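Local coordinates for protein malic enzyme (Entamoeba histolytica, PDB 3NV9) that probably catalyses the oxidative decarboxylation of malate to pyruvate with a nicotinamide dinucleotide as electron acceptor, the reaction of the malic enzyme family, at residues R101-G106 against L114-G119; V108-G113 against D138-E143; G119-M124 against A132-I137; I165-I170 against K177-L182; C326-P331 against Q356-V361. All blocks are in the same frame, centred on the assembly; numbering follows the deposited sequence.

Interaction 1 (R101-G106 against L114-G119)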
# COMPACT_ATOMS: atom_id res chain seq x y z
N ARG A 101 -11.73 -6.63 -15.78
CA ARG A 101 -11.17 -6.77 -17.14
C ARG A 101 -9.63 -6.99 -17.07
O ARG A 101 -8.82 -6.16 -17.48
CB ARG A 101 -11.55 -5.53 -17.99
CG ARG A 101 -11.62 -5.77 -19.52
CD ARG A 101 -12.52 -6.98 -19.84
NE ARG A 101 -13.95 -6.64 -19.99
CZ ARG A 101 -15.00 -7.41 -19.65
NH1 ARG A 101 -14.85 -8.61 -19.09
NH2 ARG A 101 -16.23 -6.95 -19.89
N VAL A 102 -9.21 -8.10 -16.51
CA VAL A 102 -7.77 -8.20 -16.35
C VAL A 102 -7.11 -8.96 -17.47
O VAL A 102 -7.23 -10.20 -17.57
CB VAL A 102 -7.26 -8.41 -14.86
CG1 VAL A 102 -8.40 -8.45 -13.83
CG2 VAL A 102 -6.25 -9.48 -14.72
N LEU A 103 -6.43 -8.18 -18.31
CA LEU A 103 -6.02 -8.58 -19.65
C LEU A 103 -7.16 -9.31 -20.36
O LEU A 103 -8.30 -8.99 -20.14
CB LEU A 103 -4.78 -9.42 -19.62
CG LEU A 103 -3.67 -8.95 -18.67
CD1 LEU A 103 -2.60 -10.06 -18.61
CD2 LEU A 103 -3.06 -7.62 -19.17
N GLY A 104 -6.85 -10.29 -21.20
CA GLY A 104 -7.87 -10.94 -22.01
C GLY A 104 -8.55 -12.02 -21.19
O GLY A 104 -9.46 -12.72 -21.66
N ASP A 105 -8.12 -12.18 -19.94
CA ASP A 105 -8.71 -13.20 -19.07
C ASP A 105 -10.01 -12.66 -18.47
O ASP A 105 -10.87 -13.43 -18.04
CB ASP A 105 -7.74 -13.59 -17.97
CG ASP A 105 -6.49 -14.23 -18.52
OD1 ASP A 105 -6.64 -15.26 -19.24
OD2 ASP A 105 -5.38 -13.73 -18.26
N GLY A 106 -10.15 -11.34 -18.44
CA GLY A 106 -11.42 -10.76 -18.10
C GLY A 106 -11.66 -10.73 -16.62
O GLY A 106 -10.80 -10.25 -15.85
N LEU A 114 -4.51 -9.22 -8.55
CA LEU A 114 -3.29 -8.91 -7.78
C LEU A 114 -1.96 -9.11 -8.55
O LEU A 114 -1.05 -8.33 -8.35
CB LEU A 114 -3.24 -9.76 -6.50
CG LEU A 114 -4.11 -9.21 -5.38
CD1 LEU A 114 -4.44 -10.33 -4.41
CD2 LEU A 114 -3.45 -8.01 -4.63
N GLY A 115 -1.86 -10.15 -9.39
CA GLY A 115 -0.66 -10.42 -10.17
C GLY A 115 -0.38 -9.25 -11.06
O GLY A 115 0.74 -8.71 -11.07
N VAL A 116 -1.40 -8.80 -11.78
CA VAL A 116 -1.23 -7.70 -12.75
C VAL A 116 -1.02 -6.36 -12.03
O VAL A 116 -0.17 -5.55 -12.43
CB VAL A 116 -2.43 -7.64 -13.70
CG1 VAL A 116 -2.47 -6.31 -14.52
CG2 VAL A 116 -2.42 -8.87 -14.65
N MET A 117 -1.77 -6.11 -10.94
CA MET A 117 -1.65 -4.79 -10.26
C MET A 117 -0.36 -4.69 -9.48
O MET A 117 0.19 -3.60 -9.34
CB MET A 117 -2.86 -4.48 -9.34
CG MET A 117 -4.23 -4.70 -9.97
SD MET A 117 -4.39 -3.82 -11.53
CE MET A 117 -5.27 -5.03 -12.52
N GLU A 118 0.14 -5.82 -8.98
CA GLU A 118 1.49 -5.84 -8.39
C GLU A 118 2.63 -5.61 -9.43
O GLU A 118 3.61 -4.97 -9.15
CB GLU A 118 1.71 -7.13 -7.56
CG GLU A 118 2.76 -6.91 -6.55
CD GLU A 118 3.05 -8.10 -5.69
OE1 GLU A 118 4.11 -8.08 -4.98
OE2 GLU A 118 2.26 -9.05 -5.73
N GLY A 119 2.48 -6.16 -10.64
CA GLY A 119 3.44 -5.92 -11.72
C GLY A 119 3.41 -4.45 -12.11
O GLY A 119 4.46 -3.87 -12.35
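Val-102 and Val-116 meet methyl to methyl where a connecting loop of the N-terminal alpha/beta domain folds against the start of helix 114-128, the loop itself being pinched by a classic beta bulge. The closest pair is Val-102 CG2 and Val-116 CG2, 3.9 Å apart, and the two side chains run past each other in opposite senses instead of meeting end on. Leu-103 comes in obliquely and sets its CD1 4.1 Å from the same Val-116 CG2, so a single branch of the helix residue serves both loop side chains. That branch lies anti to the carbonyl carbon of Val-116, its twin CG1 being anti to the backbone N (chi1 167°). Short branched residues suit the place: they close the gap between loop and helix without bringing a polar end into buried surroundings.

One shell out, the bulge probably sets the direction of Val-102. Asp-105 and Gly-106 both face it; Val-102 N donates to Gly-106 O at 2.8 Å, and Gly-106 N returns a bond to Val-102 O at 3.3 Å. Glycine fits at 106 because its phi there is positive (81°). Val-102 packs also on Val-108 and Asp-169, and on Ser-73 of the second subunit, while Asp-105 OD2 is hydrogen-bonded to Ser-70 OG of that subunit. On the side of the helix, Glu-118 is held at both carboxylate oxygens: OE1 accepts from the backbone N atoms of Lys-46 and Ile-47, and OE2 from the backbone N of Leu-88 in the second subunit.

Interaction 2 (V108-G113 against D138-E143)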
# COMPACT_ATOMS: atom_id res chain seq x y z
N VAL A 108 -11.68 -12.04 -13.13
CA VAL A 108 -10.88 -13.11 -12.47
C VAL A 108 -11.16 -13.20 -10.98
O VAL A 108 -10.37 -13.79 -10.24
CB VAL A 108 -9.37 -12.96 -12.83
CG1 VAL A 108 -9.17 -13.27 -14.35
CG2 VAL A 108 -8.85 -11.51 -12.51
N THR A 109 -12.34 -12.68 -10.55
CA THR A 109 -12.70 -12.47 -9.12
C THR A 109 -11.83 -11.41 -8.40
O THR A 109 -10.72 -11.19 -8.79
CB THR A 109 -12.63 -13.76 -8.27
OG1 THR A 109 -11.27 -13.97 -7.87
CG2 THR A 109 -13.19 -15.03 -9.02
N PRO A 110 -12.32 -10.80 -7.30
CA PRO A 110 -11.58 -9.60 -6.81
C PRO A 110 -10.07 -9.77 -6.57
O PRO A 110 -9.33 -8.93 -7.04
CB PRO A 110 -12.31 -9.23 -5.52
CG PRO A 110 -13.76 -9.74 -5.83
CD PRO A 110 -13.57 -11.02 -6.54
N PRO A 111 -9.63 -10.85 -5.85
CA PRO A 111 -8.17 -11.02 -5.64
C PRO A 111 -7.41 -11.39 -6.88
O PRO A 111 -6.18 -11.36 -6.85
CB PRO A 111 -8.08 -12.20 -4.65
CG PRO A 111 -9.33 -13.02 -4.99
CD PRO A 111 -10.40 -11.94 -5.20
N GLY A 112 -8.12 -11.81 -7.94
CA GLY A 112 -7.47 -12.29 -9.18
C GLY A 112 -6.64 -11.27 -9.94
O GLY A 112 -5.71 -11.64 -10.72
N GLY A 113 -6.94 -9.99 -9.74
CA GLY A 113 -6.17 -8.91 -10.36
C GLY A 113 -4.81 -8.60 -9.70
O GLY A 113 -4.03 -7.84 -10.24
N ASP A 138 -13.51 -5.70 -4.18
CA ASP A 138 -14.75 -6.29 -4.67
C ASP A 138 -15.69 -5.14 -4.99
O ASP A 138 -16.00 -4.30 -4.13
CB ASP A 138 -15.37 -7.18 -3.60
CG ASP A 138 -16.62 -7.94 -4.12
OD1 ASP A 138 -17.09 -7.71 -5.26
OD2 ASP A 138 -17.10 -8.81 -3.37
N SER A 139 -16.17 -5.06 -6.22
CA SER A 139 -17.17 -3.98 -6.49
C SER A 139 -18.64 -4.50 -6.58
O SER A 139 -19.52 -3.79 -7.04
CB SER A 139 -16.79 -3.20 -7.74
OG SER A 139 -17.02 -4.00 -8.91
N LYS A 140 -18.90 -5.74 -6.16
CA LYS A 140 -20.22 -6.39 -6.42
C LYS A 140 -21.19 -5.88 -5.45
O LYS A 140 -20.86 -5.67 -4.27
CB LYS A 140 -20.18 -7.91 -6.34
CG LYS A 140 -19.60 -8.53 -7.63
CD LYS A 140 -19.58 -10.04 -7.61
CE LYS A 140 -18.96 -10.62 -6.31
NZ LYS A 140 -17.49 -10.32 -6.16
N ASN A 141 -22.41 -5.63 -5.91
CA ASN A 141 -23.44 -5.23 -4.95
C ASN A 141 -24.15 -6.49 -4.43
O ASN A 141 -23.74 -7.58 -4.75
CB ASN A 141 -24.41 -4.21 -5.53
CG ASN A 141 -25.23 -4.77 -6.64
OD1 ASN A 141 -25.23 -5.98 -6.85
ND2 ASN A 141 -25.89 -3.90 -7.41
N LYS A 142 -25.17 -6.30 -3.61
CA LYS A 142 -25.90 -7.40 -2.96
C LYS A 142 -26.37 -8.43 -4.00
O LYS A 142 -26.18 -9.63 -3.81
CB LYS A 142 -27.03 -6.82 -2.07
CG LYS A 142 -28.40 -7.55 -2.05
CD LYS A 142 -29.58 -6.52 -1.90
CE LYS A 142 -30.90 -7.03 -2.53
NZ LYS A 142 -31.75 -5.91 -2.96
N GLU A 143 -26.88 -7.95 -5.13
CA GLU A 143 -27.38 -8.86 -6.18
C GLU A 143 -26.26 -9.53 -6.93
O GLU A 143 -26.50 -10.29 -7.88
CB GLU A 143 -28.32 -8.15 -7.17
CG GLU A 143 -29.28 -7.15 -6.52
CD GLU A 143 -28.69 -5.73 -6.54
OE1 GLU A 143 -28.39 -5.16 -5.45
OE2 GLU A 143 -28.50 -5.20 -7.66
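Pro-110 lays its ring against Asp-138 and the end of Lys-140, two residues tied together by an Asx turn. The proline and aspartate side chains lie side by side and point the same way, with Pro-110 CG 3.8 Å from Asp-138 CB. Lys-140 instead crosses the proline at about a right angle, its NZ also 3.8 Å from Pro-110 CG. A rigid ring is well suited here, since it offers a compact hydrocarbon flank and needs no polar partner of its own. The two loops follow neighbouring parallel strands, 92-97 and 131-136, and so meet beyond the carboxyl ends of the sheet.

The lysine is curled toward the aspartate. Bends at chi3 (-49°) and chi4 fold the chain back on itself, which brings Lys-140 NZ to 2.8 Å from Asp-138 OD1 in a salt bridge. Lys-140 NZ and Lys-140 N both donate to this one oxygen, which should limit rotation of the carboxylate. Around this edge the second subunit closes in: His-160 of that subunit packs on both Pro-110 and Asp-138, and its Arg-157 NH1 binds the backbone O atoms of Asp-138 and Lys-140. The turn itself is made by Lys-140 N, which donates to Asp-138 OD1 at 2.8 Å from 48° out of the carboxylate plane, while Lys-140 NZ reaches that oxygen from the opposite face, 42° out of plane.

Interaction 3 (G119-M124 against A132-I137)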
# COMPACT_ATOMS: atom_id res chain seq x y z
N GLY A 119 2.48 -6.16 -10.64
CA GLY A 119 3.44 -5.92 -11.72
C GLY A 119 3.41 -4.45 -12.11
O GLY A 119 4.46 -3.87 -12.35
N LYS A 120 2.23 -3.85 -12.15
CA LYS A 120 2.12 -2.38 -12.41
C LYS A 120 2.83 -1.60 -11.30
O LYS A 120 3.54 -0.66 -11.59
CB LYS A 120 0.64 -1.86 -12.46
CG LYS A 120 -0.30 -2.49 -13.49
CD LYS A 120 -0.06 -1.91 -14.88
CE LYS A 120 -1.14 -2.52 -15.82
NZ LYS A 120 -0.99 -1.95 -17.25
N ALA A 121 2.63 -1.99 -10.05
CA ALA A 121 3.23 -1.24 -8.97
C ALA A 121 4.74 -1.42 -9.08
O ALA A 121 5.45 -0.47 -8.81
CB ALA A 121 2.76 -1.75 -7.64
N LEU A 122 5.20 -2.66 -9.40
CA LEU A 122 6.63 -2.97 -9.52
C LEU A 122 7.22 -2.01 -10.59
O LEU A 122 8.28 -1.36 -10.36
CB LEU A 122 6.86 -4.45 -9.94
CG LEU A 122 8.28 -4.78 -10.46
CD1 LEU A 122 9.33 -4.74 -9.28
CD2 LEU A 122 8.43 -6.13 -11.23
N LEU A 123 6.50 -1.87 -11.70
CA LEU A 123 6.99 -0.99 -12.81
C LEU A 123 6.96 0.49 -12.48
O LEU A 123 7.77 1.28 -12.99
CB LEU A 123 6.20 -1.22 -14.09
CG LEU A 123 6.28 -2.60 -14.73
CD1 LEU A 123 5.30 -2.71 -15.96
CD2 LEU A 123 7.74 -3.01 -15.08
N MET A 124 5.99 0.91 -11.69
CA MET A 124 5.96 2.34 -11.33
C MET A 124 7.21 2.70 -10.51
O MET A 124 7.77 3.80 -10.61
CB MET A 124 4.70 2.65 -10.55
CG MET A 124 3.51 2.87 -11.52
SD MET A 124 2.03 2.94 -10.55
CE MET A 124 0.79 2.54 -11.83
N ALA A 132 3.94 2.68 -5.19
CA ALA A 132 2.59 2.31 -5.62
C ALA A 132 2.26 0.93 -5.05
O ALA A 132 3.16 0.12 -4.84
CB ALA A 132 2.50 2.32 -7.07
N VAL A 133 0.99 0.70 -4.71
CA VAL A 133 0.60 -0.59 -4.26
C VAL A 133 -0.68 -1.08 -4.97
O VAL A 133 -1.53 -0.30 -5.34
CB VAL A 133 0.47 -0.70 -2.73
CG1 VAL A 133 1.84 -0.68 -2.07
CG2 VAL A 133 -0.48 0.31 -2.17
N PRO A 134 -0.80 -2.39 -5.17
CA PRO A 134 -2.08 -2.87 -5.72
C PRO A 134 -3.24 -2.58 -4.72
O PRO A 134 -3.06 -2.71 -3.48
CB PRO A 134 -1.83 -4.37 -5.91
CG PRO A 134 -0.60 -4.71 -5.06
CD PRO A 134 0.08 -3.46 -4.66
N ILE A 135 -4.40 -2.13 -5.24
CA ILE A 135 -5.63 -2.05 -4.42
C ILE A 135 -6.72 -2.77 -5.15
O ILE A 135 -7.42 -2.17 -5.92
CB ILE A 135 -6.06 -0.60 -4.19
CG1 ILE A 135 -4.94 0.21 -3.54
CG2 ILE A 135 -7.36 -0.50 -3.32
CD1 ILE A 135 -4.76 -0.04 -2.05
N CYS A 136 -6.80 -4.08 -4.95
CA CYS A 136 -7.83 -4.95 -5.61
C CYS A 136 -9.09 -5.08 -4.73
O CYS A 136 -9.01 -5.48 -3.59
CB CYS A 136 -7.25 -6.33 -5.92
SG CYS A 136 -6.14 -6.25 -7.30
N ILE A 137 -10.23 -4.67 -5.25
CA ILE A 137 -11.44 -4.56 -4.44
C ILE A 137 -12.54 -5.38 -5.03
O ILE A 137 -12.52 -5.70 -6.22
CB ILE A 137 -11.95 -3.12 -4.36
CG1 ILE A 137 -12.53 -2.66 -5.73
CG2 ILE A 137 -10.84 -2.20 -3.77
CD1 ILE A 137 -13.07 -1.19 -5.77
O HOH W 1 6.02 1.27 -6.49
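Ala-132, early in strand 131-136, meets the helix at both Ala-121 and Met-124. Its CB lies 3.6 Å from Met-124 SD and 4.1 Å from Ala-121 CB, while its carbonyl O comes 3.4 Å from Ala-121 CB. The two alanines allow this: with nothing beyond CB on either side, the backbones approach to 4.9 Å between the CA atoms of Ala-121 and Ala-132. Met-124 supplies the bulk instead. Its CG lies anti to the carbonyl carbon (chi1 -82°) and the chain is extended beyond it, which carries the sulfur over the Ala-132 methyl. A water lies 3.0 Å from Ala-121 O, to which it can donate, and accepts a weak bond from Ala-132 N.

Val-133 turns its side chain away from the helix, onto Ile-49 of the second subunit, and presents only its backbone, with CA 4.2 Å from Ala-121 CB. Helix and strand are consecutive elements of a beta-alpha-beta crossover, strand 92-97, helix 114-128, strand 131-136, and their short segments run nearly antiparallel at 165° with axes 7.0 Å apart. Pro-134 then brings its ring CD to 4.4 Å from Ala-121 CB; lacking an N-H, it suits an outermost strand of the sheet within the chain, and it also packs on Leu-88 of the second subunit. Cys-136 meets Leu-114 and Met-117, earlier on the same helix, while Ile-135 and Ile-137 pack on Phe-154 of helix 148-158.

Interaction 4 (I165-I170 against K177-L182)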
# COMPACT_ATOMS: atom_id res chain seq x y z
N ILE A 165 -4.56 8.33 -8.28
CA ILE A 165 -5.17 7.05 -8.42
C ILE A 165 -5.01 6.54 -9.83
O ILE A 165 -5.30 7.25 -10.79
CB ILE A 165 -6.71 7.03 -8.12
CG1 ILE A 165 -7.02 7.45 -6.69
CG2 ILE A 165 -7.31 5.66 -8.54
CD1 ILE A 165 -6.39 6.61 -5.67
N ASN A 166 -4.59 5.28 -9.93
CA ASN A 166 -4.36 4.67 -11.22
C ASN A 166 -5.34 3.52 -11.39
O ASN A 166 -5.05 2.37 -11.01
CB ASN A 166 -2.87 4.26 -11.29
CG ASN A 166 -2.54 3.42 -12.51
OD1 ASN A 166 -2.51 2.18 -12.40
ND2 ASN A 166 -2.28 4.06 -13.66
N LEU A 167 -6.50 3.83 -11.95
CA LEU A 167 -7.53 2.81 -12.24
C LEU A 167 -7.00 1.84 -13.28
O LEU A 167 -6.39 2.25 -14.26
CB LEU A 167 -8.85 3.44 -12.74
CG LEU A 167 -9.49 4.56 -11.88
CD1 LEU A 167 -10.48 5.40 -12.68
CD2 LEU A 167 -10.19 3.96 -10.63
N GLU A 168 -7.23 0.55 -13.08
CA GLU A 168 -6.89 -0.46 -14.07
C GLU A 168 -8.02 -1.49 -14.23
O GLU A 168 -8.66 -1.86 -13.23
CB GLU A 168 -5.64 -1.23 -13.57
CG GLU A 168 -4.34 -0.43 -13.43
CD GLU A 168 -3.64 -0.20 -14.76
OE1 GLU A 168 -2.58 0.45 -14.72
OE2 GLU A 168 -4.14 -0.69 -15.83
N ASP A 169 -8.18 -2.01 -15.46
CA ASP A 169 -8.80 -3.32 -15.70
C ASP A 169 -10.23 -3.40 -15.08
O ASP A 169 -10.59 -4.34 -14.35
CB ASP A 169 -7.87 -4.43 -15.17
CG ASP A 169 -6.58 -4.58 -15.97
OD1 ASP A 169 -6.30 -3.75 -16.85
OD2 ASP A 169 -5.80 -5.54 -15.73
N ILE A 170 -10.99 -2.36 -15.37
CA ILE A 170 -12.39 -2.22 -15.02
C ILE A 170 -13.17 -2.28 -16.35
O ILE A 170 -12.86 -1.57 -17.33
CB ILE A 170 -12.65 -0.88 -14.29
CG1 ILE A 170 -11.68 -0.76 -13.10
CG2 ILE A 170 -14.12 -0.73 -13.89
CD1 ILE A 170 -11.93 0.41 -12.15
N LYS A 177 -17.99 5.72 -16.21
CA LYS A 177 -18.71 6.38 -15.15
C LYS A 177 -17.78 6.66 -13.98
O LYS A 177 -17.73 7.79 -13.45
CB LYS A 177 -19.95 5.53 -14.73
CG LYS A 177 -20.66 6.11 -13.56
CD LYS A 177 -22.02 5.42 -13.25
CE LYS A 177 -22.77 6.13 -12.10
NZ LYS A 177 -24.16 5.61 -11.89
N ILE A 178 -17.02 5.63 -13.59
CA ILE A 178 -16.08 5.73 -12.49
C ILE A 178 -15.02 6.79 -12.77
O ILE A 178 -14.79 7.67 -11.96
CB ILE A 178 -15.41 4.36 -12.20
CG1 ILE A 178 -16.47 3.33 -11.75
CG2 ILE A 178 -14.35 4.49 -11.14
CD1 ILE A 178 -16.03 1.82 -11.93
N LEU A 179 -14.40 6.74 -13.94
CA LEU A 179 -13.33 7.70 -14.22
C LEU A 179 -13.91 9.12 -14.27
O LEU A 179 -13.44 10.03 -13.56
CB LEU A 179 -12.60 7.34 -15.53
CG LEU A 179 -11.63 8.46 -16.02
CD1 LEU A 179 -10.49 8.69 -15.03
CD2 LEU A 179 -11.11 8.26 -17.41
N ASP A 180 -14.95 9.29 -15.07
CA ASP A 180 -15.53 10.60 -15.38
C ASP A 180 -15.98 11.33 -14.13
O ASP A 180 -15.70 12.52 -13.98
CB ASP A 180 -16.69 10.45 -16.38
CG ASP A 180 -16.25 9.87 -17.70
OD1 ASP A 180 -15.03 9.90 -17.95
OD2 ASP A 180 -17.08 9.37 -18.49
N VAL A 181 -16.64 10.61 -13.20
CA VAL A 181 -17.05 11.20 -11.90
C VAL A 181 -15.87 11.47 -11.02
O VAL A 181 -15.70 12.59 -10.53
CB VAL A 181 -18.00 10.27 -11.11
CG1 VAL A 181 -18.27 10.83 -9.73
CG2 VAL A 181 -19.30 10.08 -11.85
N LEU A 182 -15.05 10.44 -10.80
CA LEU A 182 -13.89 10.55 -9.87
C LEU A 182 -12.89 11.60 -10.26
O LEU A 182 -12.32 12.21 -9.41
CB LEU A 182 -13.10 9.23 -9.72
CG LEU A 182 -13.81 8.16 -8.97
CD1 LEU A 182 -12.94 6.95 -8.97
CD2 LEU A 182 -14.18 8.64 -7.54
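Leu-167, on strand 164-167, divides its two methyl branches among three residues of the helix. CD1 goes to Leu-179, 4.0 Å from its CA and 4.0 Å from its CD1, the leucines being inclined to each other. CD2 turns to Ile-178 and Leu-182, one helical turn apart, 4.2 Å from Ile-178 CG2 and 4.4 Å from Leu-182 CD1. The fork of a leucine is well matched to this task, because it reaches residues on adjacent turns of the helix. With CG anti to its carbonyl carbon (chi1 -53°), the fork is carried out toward the helix.

The chain then turns its polar residues elsewhere. Glu-168 and Asp-169 face the other way, touching Met-117 of helix 114-128, and Asp-169 N is bound by Asp-194 OD2. Asp-169 has a positive phi of 57°, and past this turn Ile-170 again points to the helix. Ile-170 and Ile-178 reach toward each other tip to tip, with Ile-170 CG2 3.7 Å from Ile-178 CD1. Ile-178 and Leu-182 also pack against helix 148-158, and Leu-167 and Leu-182 both rest on Val-190, so the apolar layer extends beyond the pair of segments. The short axes of strand and helix run nearly antiparallel, at 160° and 10.8 Å apart. This is the sheet-to-helix packing of a beta-alpha-beta unit, in which helix 174-185 returns the chain from strand 164-167 to strand 190-192 of the parallel sheet.

Interaction 5 (C326-P331 against Q356-V361)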
# COMPACT_ATOMS: atom_id res chain seq x y z
N CYS A 326 -2.82 -5.89 -29.93
CA CYS A 326 -2.26 -5.75 -28.58
C CYS A 326 -2.97 -6.58 -27.48
O CYS A 326 -2.70 -6.44 -26.30
CB CYS A 326 -2.11 -4.24 -28.26
SG CYS A 326 -0.84 -3.47 -29.42
N ALA A 327 -3.85 -7.49 -27.87
CA ALA A 327 -4.50 -8.32 -26.85
C ALA A 327 -3.44 -9.14 -26.11
O ALA A 327 -2.46 -9.60 -26.68
CB ALA A 327 -5.64 -9.24 -27.46
N ASN A 328 -3.67 -9.29 -24.83
CA ASN A 328 -2.80 -10.06 -23.97
C ASN A 328 -3.63 -11.16 -23.32
O ASN A 328 -4.81 -10.92 -23.03
CB ASN A 328 -2.27 -9.11 -22.91
CG ASN A 328 -1.23 -8.09 -23.50
OD1 ASN A 328 -1.37 -6.89 -23.34
ND2 ASN A 328 -0.20 -8.60 -24.14
N PRO A 329 -3.02 -12.34 -23.03
CA PRO A 329 -1.57 -12.67 -23.19
C PRO A 329 -1.22 -13.13 -24.60
O PRO A 329 -0.05 -13.16 -24.96
CB PRO A 329 -1.34 -13.78 -22.15
CG PRO A 329 -2.65 -14.51 -22.08
CD PRO A 329 -3.76 -13.44 -22.37
N VAL A 330 -2.24 -13.47 -25.40
CA VAL A 330 -2.02 -13.84 -26.80
C VAL A 330 -2.58 -12.75 -27.72
O VAL A 330 -3.75 -12.43 -27.62
CB VAL A 330 -2.71 -15.19 -27.12
CG1 VAL A 330 -2.40 -15.61 -28.55
CG2 VAL A 330 -2.27 -16.24 -26.15
N PRO A 331 -1.76 -12.14 -28.59
CA PRO A 331 -2.37 -11.17 -29.52
C PRO A 331 -3.34 -11.78 -30.55
O PRO A 331 -3.33 -12.98 -30.83
CB PRO A 331 -1.18 -10.64 -30.29
CG PRO A 331 -0.26 -11.82 -30.32
CD PRO A 331 -0.35 -12.38 -28.92
N GLN A 356 6.87 -3.49 -28.57
CA GLN A 356 5.91 -3.67 -27.47
C GLN A 356 5.20 -2.37 -27.26
O GLN A 356 5.76 -1.41 -26.69
CB GLN A 356 6.55 -4.13 -26.15
CG GLN A 356 5.48 -4.20 -25.01
CD GLN A 356 5.96 -4.88 -23.74
OE1 GLN A 356 5.16 -5.49 -23.00
NE2 GLN A 356 7.25 -4.81 -23.47
N VAL A 357 3.95 -2.36 -27.70
CA VAL A 357 3.11 -1.22 -27.58
C VAL A 357 2.21 -1.54 -26.41
O VAL A 357 1.18 -2.26 -26.58
CB VAL A 357 2.36 -1.03 -28.88
CG1 VAL A 357 1.18 -0.04 -28.73
CG2 VAL A 357 3.33 -0.58 -29.96
N ASN A 358 2.61 -1.05 -25.23
CA ASN A 358 1.98 -1.39 -23.95
C ASN A 358 2.10 -0.15 -23.04
O ASN A 358 3.17 0.53 -23.07
CB ASN A 358 2.72 -2.58 -23.29
CG ASN A 358 1.98 -3.17 -22.09
OD1 ASN A 358 1.88 -2.56 -20.98
ND2 ASN A 358 1.42 -4.39 -22.29
N ASN A 359 1.06 0.15 -22.26
CA ASN A 359 1.11 1.30 -21.36
C ASN A 359 2.31 1.40 -20.36
O ASN A 359 2.58 2.48 -19.87
CB ASN A 359 -0.23 1.53 -20.65
CG ASN A 359 -0.74 0.30 -19.87
OD1 ASN A 359 0.01 -0.35 -19.17
ND2 ASN A 359 -2.07 0.03 -19.96
N SER A 360 2.98 0.28 -20.06
CA SER A 360 4.11 0.25 -19.16
C SER A 360 5.21 1.18 -19.63
O SER A 360 6.08 1.58 -18.89
CB SER A 360 4.68 -1.18 -19.08
OG SER A 360 5.13 -1.65 -20.36
N VAL A 361 5.14 1.55 -20.89
CA VAL A 361 6.09 2.45 -21.49
C VAL A 361 5.57 3.94 -21.56
O VAL A 361 6.24 4.83 -22.13
CB VAL A 361 6.61 1.72 -22.78
CG1 VAL A 361 6.18 2.29 -24.03
CG2 VAL A 361 8.09 1.39 -22.66
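Asn-328 and Asn-358 turn their amides toward one another yet stay well apart: Asn-328 OD1 lies 3.9 Å from Asn-358 ND2, with the two amide planes 44° apart. The second amide is committed to other partners. Asn-358 ND2 donates to Gly-349 O, while its OD1 is hydrogen-bonded to Tyr-65 OH of the second subunit. Asn-328 is followed by a cis peptide bond to Pro-329, a geometry that proline adopts far more readily than other residues.

The tighter contact is between Cys-326 and Val-357. Cys-326 SG sits 3.7 Å from Val-357 O and 4.0 Å from Val-357 CG1, so the sulfur rests alongside the valine and its carbonyl. A small, weakly polar thiol tolerates both neighbours, and Val-357 carries only hydrocarbon into a buried position. Both loops belong to the Rossmann-type NAD-binding domain, leaving the carboxyl ends of the adjacent parallel strands 322-325 and 345-348, the edge at which such folds usually hold their dinucleotide. A sodium ion bound through Thr-348, Arg-350 and Pro-354 lies about 6 Å from the side chain of Val-357, and Val-357 is joined to Thr-348 by backbone hydrogen bonding.

Asn-358 also shapes its own loop. Its CG stands anti to the backbone N (chi1 -169°), and OD1 accepts from Ser-360 N at 3.2 Å, closing an Asx turn. That bond is nearly straight, with an angle of 168° at the hydrogen, and it uses an in-plane lone pair of the amide oxygen. Ser-360 OG adds a weak bond to the same oxygen.

How the interactions relate
From the N terminus, interaction 1 closes the short loop between strand 92-97 and helix 114-128. Interaction 2 starts within that loop and ends beyond strand 131-136, so the two cross, and interaction 3 lies wholly between the segments of interaction 2. Gly-119 is common to interactions 1 and 3, which use successive turns of one helix. Interaction 4 follows in series, on strand 164-167 of the same sheet; Arg-101 N probably bonds to Asp-169 O, tying it to interaction 1. Interaction 5 comes last, in the Rossmann domain, yet Leu-103 packs on Asn-328 O and Leu-123 on Ser-360, joining the two domains. All but interaction 4 touch the second subunit.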